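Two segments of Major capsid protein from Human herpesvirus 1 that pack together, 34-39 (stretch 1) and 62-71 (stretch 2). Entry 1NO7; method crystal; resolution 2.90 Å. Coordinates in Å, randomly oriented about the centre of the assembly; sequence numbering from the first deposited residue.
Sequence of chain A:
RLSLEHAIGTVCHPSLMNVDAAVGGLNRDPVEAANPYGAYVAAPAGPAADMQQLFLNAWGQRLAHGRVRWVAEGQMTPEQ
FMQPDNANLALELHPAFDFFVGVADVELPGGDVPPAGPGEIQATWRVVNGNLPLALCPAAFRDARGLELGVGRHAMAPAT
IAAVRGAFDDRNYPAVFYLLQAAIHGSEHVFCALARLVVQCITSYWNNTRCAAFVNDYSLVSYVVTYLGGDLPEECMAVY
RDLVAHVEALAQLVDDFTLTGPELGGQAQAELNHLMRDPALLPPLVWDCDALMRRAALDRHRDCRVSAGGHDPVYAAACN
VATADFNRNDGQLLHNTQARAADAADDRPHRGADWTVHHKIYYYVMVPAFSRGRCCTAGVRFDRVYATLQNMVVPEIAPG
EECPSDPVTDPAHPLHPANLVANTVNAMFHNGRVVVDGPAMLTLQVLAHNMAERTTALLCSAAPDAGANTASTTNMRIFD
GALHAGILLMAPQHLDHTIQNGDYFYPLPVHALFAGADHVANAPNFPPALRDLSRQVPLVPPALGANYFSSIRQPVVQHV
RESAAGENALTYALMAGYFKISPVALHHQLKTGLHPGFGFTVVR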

ATOM      1  N   ALA A  34     -15.787  21.948 -18.186  1.00120.93           N
ATOM      2  CA  ALA A  34     -14.523  21.247 -17.811  1.00120.93           C
ATOM      3  C   ALA A  34     -14.806  20.001 -16.977  1.00120.93           C
ATOM      4  O   ALA A  34     -15.926  19.809 -16.496  1.00120.93           O
ATOM      5  CB  ALA A  34     -13.623  22.193 -17.038  1.00 44.10           C
ATOM      6  N   ASN A  35     -13.790  19.157 -16.804  1.00 71.92           N
ATOM      7  CA  ASN A  35     -13.938  17.931 -16.021  1.00 71.92           C
ATOM      8  C   ASN A  35     -13.141  18.015 -14.722  1.00 71.92           C
ATOM      9  O   ASN A  35     -11.923  17.818 -14.711  1.00 71.92           O
ATOM     10  CB  ASN A  35     -13.479  16.724 -16.829  1.00 55.05           C
ATOM     11  CG  ASN A  35     -13.829  15.428 -16.157  1.00 55.05           C
ATOM     12  OD1 ASN A  35     -13.660  14.356 -16.732  1.00 55.05           O
ATOM     13  ND2 ASN A  35     -14.325  15.515 -14.924  1.00 55.05           N
ATOM     14  N   PRO A  36     -13.838  18.270 -13.602  1.00 51.74           N
ATOM     15  CA  PRO A  36     -13.300  18.416 -12.244  1.00 51.74           C
ATOM     16  C   PRO A  36     -12.757  17.177 -11.566  1.00 51.74           C
ATOM     17  O   PRO A  36     -12.379  17.251 -10.392  1.00 51.74           O
ATOM     18  CB  PRO A  36     -14.485  18.979 -11.470  1.00 48.85           C
ATOM     19  CG  PRO A  36     -15.603  18.199 -12.047  1.00 48.85           C
ATOM     20  CD  PRO A  36     -15.313  18.237 -13.557  1.00 48.85           C
ATOM     21  N   TYR A  37     -12.701  16.054 -12.278  1.00 56.73           N
ATOM     22  CA  TYR A  37     -12.221  14.835 -11.646  1.00 56.73           C
ATOM     23  C   TYR A  37     -10.981  15.061 -10.787  1.00 56.73           C
ATOM     24  O   TYR A  37     -11.061  15.034  -9.557  1.00 56.73           O
ATOM     25  CB  TYR A  37     -11.945  13.733 -12.669  1.00 51.55           C
ATOM     26  CG  TYR A  37     -11.572  12.395 -12.031  1.00 51.55           C
ATOM     27  CD1 TYR A  37     -11.195  11.299 -12.820  1.00 51.55           C
ATOM     28  CD2 TYR A  37     -11.549  12.237 -10.634  1.00 51.55           C
ATOM     29  CE1 TYR A  37     -10.796  10.088 -12.240  1.00 51.55           C
ATOM     30  CE2 TYR A  37     -11.151  11.032 -10.038  1.00 51.55           C
ATOM     31  CZ  TYR A  37     -10.772   9.964 -10.847  1.00 51.55           C
ATOM     32  OH  TYR A  37     -10.329   8.791 -10.259  1.00 51.55           O
ATOM     33  N   GLY A  38      -9.835  15.287 -11.406  1.00 40.37           N
ATOM     34  CA  GLY A  38      -8.644  15.483 -10.598  1.00 40.37           C
ATOM     35  C   GLY A  38      -8.723  16.667  -9.643  1.00 40.37           C
ATOM     36  O   GLY A  38      -7.944  16.759  -8.691  1.00 40.37           O
ATOM     37  N   ALA A  39      -9.674  17.566  -9.875  1.00 46.52           N
ATOM     38  CA  ALA A  39      -9.800  18.765  -9.057  1.00 46.52           C
ATOM     39  C   ALA A  39     -10.544  18.618  -7.743  1.00 46.52           C
ATOM     40  O   ALA A  39     -10.150  19.226  -6.745  1.00 46.52           O
ATOM     41  CB  ALA A  39     -10.435  19.881  -9.878  1.00153.87           C
ATOM     42  N   ARG A  62     -19.808  12.495 -15.435  1.00 71.72           N
ATOM     43  CA  ARG A  62     -18.714  13.448 -15.303  1.00 71.72           C
ATOM     44  C   ARG A  62     -17.430  12.951 -15.971  1.00 71.72           C
ATOM     45  O   ARG A  62     -16.696  13.737 -16.580  1.00 71.72           O
ATOM     46  CB  ARG A  62     -18.443  13.722 -13.831  1.00 96.21           C
ATOM     47  CG  ARG A  62     -19.596  14.359 -13.091  1.00 96.21           C
ATOM     48  CD  ARG A  62     -19.305  14.341 -11.599  1.00 96.21           C
ATOM     49  NE  ARG A  62     -20.272  15.094 -10.804  1.00 96.21           N
ATOM     50  CZ  ARG A  62     -20.357  16.422 -10.775  1.00 96.21           C
ATOM     51  NH1 ARG A  62     -19.531  17.169 -11.504  1.00 96.21           N
ATOM     52  NH2 ARG A  62     -21.264  17.008 -10.004  1.00 96.21           N
ATOM     53  N   LEU A  63     -17.174  11.646 -15.871  1.00 74.87           N
ATOM     54  CA  LEU A  63     -15.972  11.037 -16.445  1.00 74.87           C
ATOM     55  C   LEU A  63     -16.023  10.781 -17.948  1.00 74.87           C
ATOM     56  O   LEU A  63     -15.199  11.300 -18.692  1.00 74.87           O
ATOM     57  CB  LEU A  63     -15.655   9.716 -15.732  1.00 64.80           C
ATOM     58  CG  LEU A  63     -15.344   9.762 -14.230  1.00 64.80           C
ATOM     59  CD1 LEU A  63     -15.348   8.345 -13.677  1.00 64.80           C
ATOM     60  CD2 LEU A  63     -14.004  10.435 -13.985  1.00 64.80           C
ATOM     61  N   ALA A  64     -16.976   9.970 -18.392  1.00 76.99           N
ATOM     62  CA  ALA A  64     -17.100   9.650 -19.810  1.00 76.99           C
ATOM     63  C   ALA A  64     -17.341  10.889 -20.675  1.00 76.99           C
ATOM     64  O   ALA A  64     -17.005  10.905 -21.866  1.00 76.99           O
ATOM     65  CB  ALA A  64     -18.224   8.645 -20.013  1.00149.96           C
ATOM     66  N   HIS A  65     -17.921  11.923 -20.072  1.00129.94           N
ATOM     67  CA  HIS A  65     -18.212  13.160 -20.786  1.00129.94           C
ATOM     68  C   HIS A  65     -16.950  13.979 -21.029  1.00129.94           C
ATOM     69  O   HIS A  65     -16.214  13.725 -21.986  1.00129.94           O
ATOM     70  CB  HIS A  65     -19.232  13.994 -20.007  1.00166.32           C
ATOM     71  CG  HIS A  65     -19.661  15.240 -20.716  1.00166.32           C
ATOM     72  ND1 HIS A  65     -18.807  16.296 -20.952  1.00166.32           N
ATOM     73  CD2 HIS A  65     -20.852  15.593 -21.254  1.00166.32           C
ATOM     74  CE1 HIS A  65     -19.452  17.245 -21.605  1.00166.32           C
ATOM     75  NE2 HIS A  65     -20.695  16.842 -21.802  1.00166.32           N
ATOM     76  N   GLY A  66     -16.703  14.957 -20.160  1.00104.64           N
ATOM     77  CA  GLY A  66     -15.530  15.800 -20.312  1.00104.64           C
ATOM     78  C   GLY A  66     -14.243  15.010 -20.464  1.00104.64           C
ATOM     79  O   GLY A  66     -14.250  13.784 -20.375  1.00104.64           O
ATOM     80  N   ARG A  67     -13.136  15.703 -20.708  1.00 95.62           N
ATOM     81  CA  ARG A  67     -11.851  15.033 -20.844  1.00 95.62           C
ATOM     82  C   ARG A  67     -10.960  15.379 -19.658  1.00 95.62           C
ATOM     83  O   ARG A  67     -11.144  16.420 -19.022  1.00 95.62           O
ATOM     84  CB  ARG A  67     -11.158  15.436 -22.144  1.00101.27           C
ATOM     85  CG  ARG A  67      -9.852  14.704 -22.344  1.00101.27           C
ATOM     86  CD  ARG A  67     -10.075  13.231 -22.074  1.00101.27           C
ATOM     87  NE  ARG A  67      -8.838  12.472 -21.959  1.00101.27           N
ATOM     88  CZ  ARG A  67      -8.791  11.197 -21.589  1.00101.27           C
ATOM     89  NH1 ARG A  67      -9.912  10.547 -21.296  1.00101.27           N
ATOM     90  NH2 ARG A  67      -7.626  10.568 -21.517  1.00101.27           N
ATOM     91  N   VAL A  68     -10.002  14.507 -19.349  1.00 54.87           N
ATOM     92  CA  VAL A  68      -9.098  14.753 -18.226  1.00 54.87           C
ATOM     93  C   VAL A  68      -7.736  15.228 -18.700  1.00 54.87           C
ATOM     94  O   VAL A  68      -7.133  14.643 -19.604  1.00 54.87           O
ATOM     95  CB  VAL A  68      -8.918  13.497 -17.344  1.00 54.58           C
ATOM     96  CG1 VAL A  68     -10.205  13.208 -16.596  1.00 54.58           C
ATOM     97  CG2 VAL A  68      -8.523  12.304 -18.204  1.00 54.58           C
ATOM     98  N   ARG A  69      -7.259  16.288 -18.058  1.00 56.11           N
ATOM     99  CA  ARG A  69      -5.984  16.903 -18.397  1.00 56.11           C
ATOM    100  C   ARG A  69      -4.769  16.118 -17.893  1.00 56.11           C
ATOM    101  O   ARG A  69      -4.034  15.519 -18.695  1.00 56.11           O
ATOM    102  CB  ARG A  69      -5.945  18.329 -17.829  1.00182.24           C
ATOM    103  CG  ARG A  69      -5.064  19.321 -18.581  1.00182.24           C
ATOM    104  CD  ARG A  69      -4.870  20.580 -17.745  1.00182.24           C
ATOM    105  NE  ARG A  69      -6.117  21.002 -17.108  1.00182.24           N
ATOM    106  CZ  ARG A  69      -6.198  21.898 -16.127  1.00182.24           C
ATOM    107  NH1 ARG A  69      -5.101  22.479 -15.660  1.00182.24           N
ATOM    108  NH2 ARG A  69      -7.379  22.206 -15.603  1.00182.24           N
ATOM    109  N   TRP A  70      -4.572  16.110 -16.567  1.00 45.67           N
ATOM    110  CA  TRP A  70      -3.415  15.440 -15.945  1.00 45.67           C
ATOM    111  C   TRP A  70      -3.105  14.062 -16.525  1.00 45.67           C
ATOM    112  O   TRP A  70      -1.939  13.689 -16.677  1.00 45.67           O
ATOM    113  CB  TRP A  70      -3.570  15.369 -14.415  1.00 80.63           C
ATOM    114  CG  TRP A  70      -4.611  14.413 -13.911  1.00 80.63           C
ATOM    115  CD1 TRP A  70      -4.402  13.192 -13.306  1.00 80.63           C
ATOM    116  CD2 TRP A  70      -6.024  14.596 -13.959  1.00 80.63           C
ATOM    117  NE1 TRP A  70      -5.605  12.612 -12.976  1.00 80.63           N
ATOM    118  CE2 TRP A  70      -6.616  13.452 -13.367  1.00 80.63           C
ATOM    119  CE3 TRP A  70      -6.853  15.615 -14.446  1.00 80.63           C
ATOM    120  CZ2 TRP A  70      -7.999  13.306 -13.252  1.00 80.63           C
ATOM    121  CZ3 TRP A  70      -8.233  15.467 -14.331  1.00 80.63           C
ATOM    122  CH2 TRP A  70      -8.789  14.321 -13.739  1.00 80.63           C
ATOM    123  N   VAL A  71      -4.145  13.315 -16.863  1.00 73.33           N
ATOM    124  CA  VAL A  71      -3.943  11.997 -17.431  1.00 73.33           C
ATOM    125  C   VAL A  71      -3.495  12.175 -18.881  1.00 73.33           C
ATOM    126  O   VAL A  71      -4.319  12.130 -19.792  1.00 73.33           O
ATOM    127  CB  VAL A  71      -5.249  11.182 -17.396  1.00120.49           C
ATOM    128  CG1 VAL A  71      -4.996   9.775 -17.900  1.00120.49           C
ATOM    129  CG2 VAL A  71      -5.804  11.158 -15.978  1.00120.49           C
TER

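This is a small mixed contact, in which an aromatic and apolar cluster round Tyr37 and Trp70 sits beside Asn35, which is packed against the backbone of stretch 2, with no clear hydrogen bond between the stretches. About 425 Å² of surface is buried, both sides summed.

Tyr37 is buried and its CA-to-CB bond points toward stretch 2. Its chi1 is t. Leu63 reaches the ring from the end of a helix: its CB points sideways, but its end comes nearer, and Leu63 CD2 lies 3.2 Å from Tyr37 CD1. Val68 adds a looser apolar contact, with Val68 CG1 4.3 Å from Tyr37 CB. The Tyr37 hydroxyl is hydrogen-bonded elsewhere in the structure, so the buried hydroxyl is satisfied.

The CA-to-CB bond of Trp70 also points toward stretch 1, with chi1 p. Trp70 turns its edge to the face of Tyr37 in an offset arrangement, the ring planes at 79°. Trp70 CH2 is 3.4 Å from Tyr37 CB. One face of the indole covers Gly38, whose CA lies 3.6 Å from the centroid of the Trp70 six-membered ring. Glycine suits this place: an ideal CB would be 2.9 Å from Trp70 CH2, a clash.

Asn35 packs closely against Gly66, with CA atoms 5.0 Å apart. Its CA-to-CB bond points toward stretch 2, and Asn35 CB lies 3.2 Å from Arg67 O. Here too a CB on the glycine would clash, 3.0 Å from Asn35 CB. Arg62 NH1 lies 4.1 Å from Pro36 CG, the guanidinium meeting the proline obliquely; Arg62 NH2 is hydrogen-bonded elsewhere in the structure.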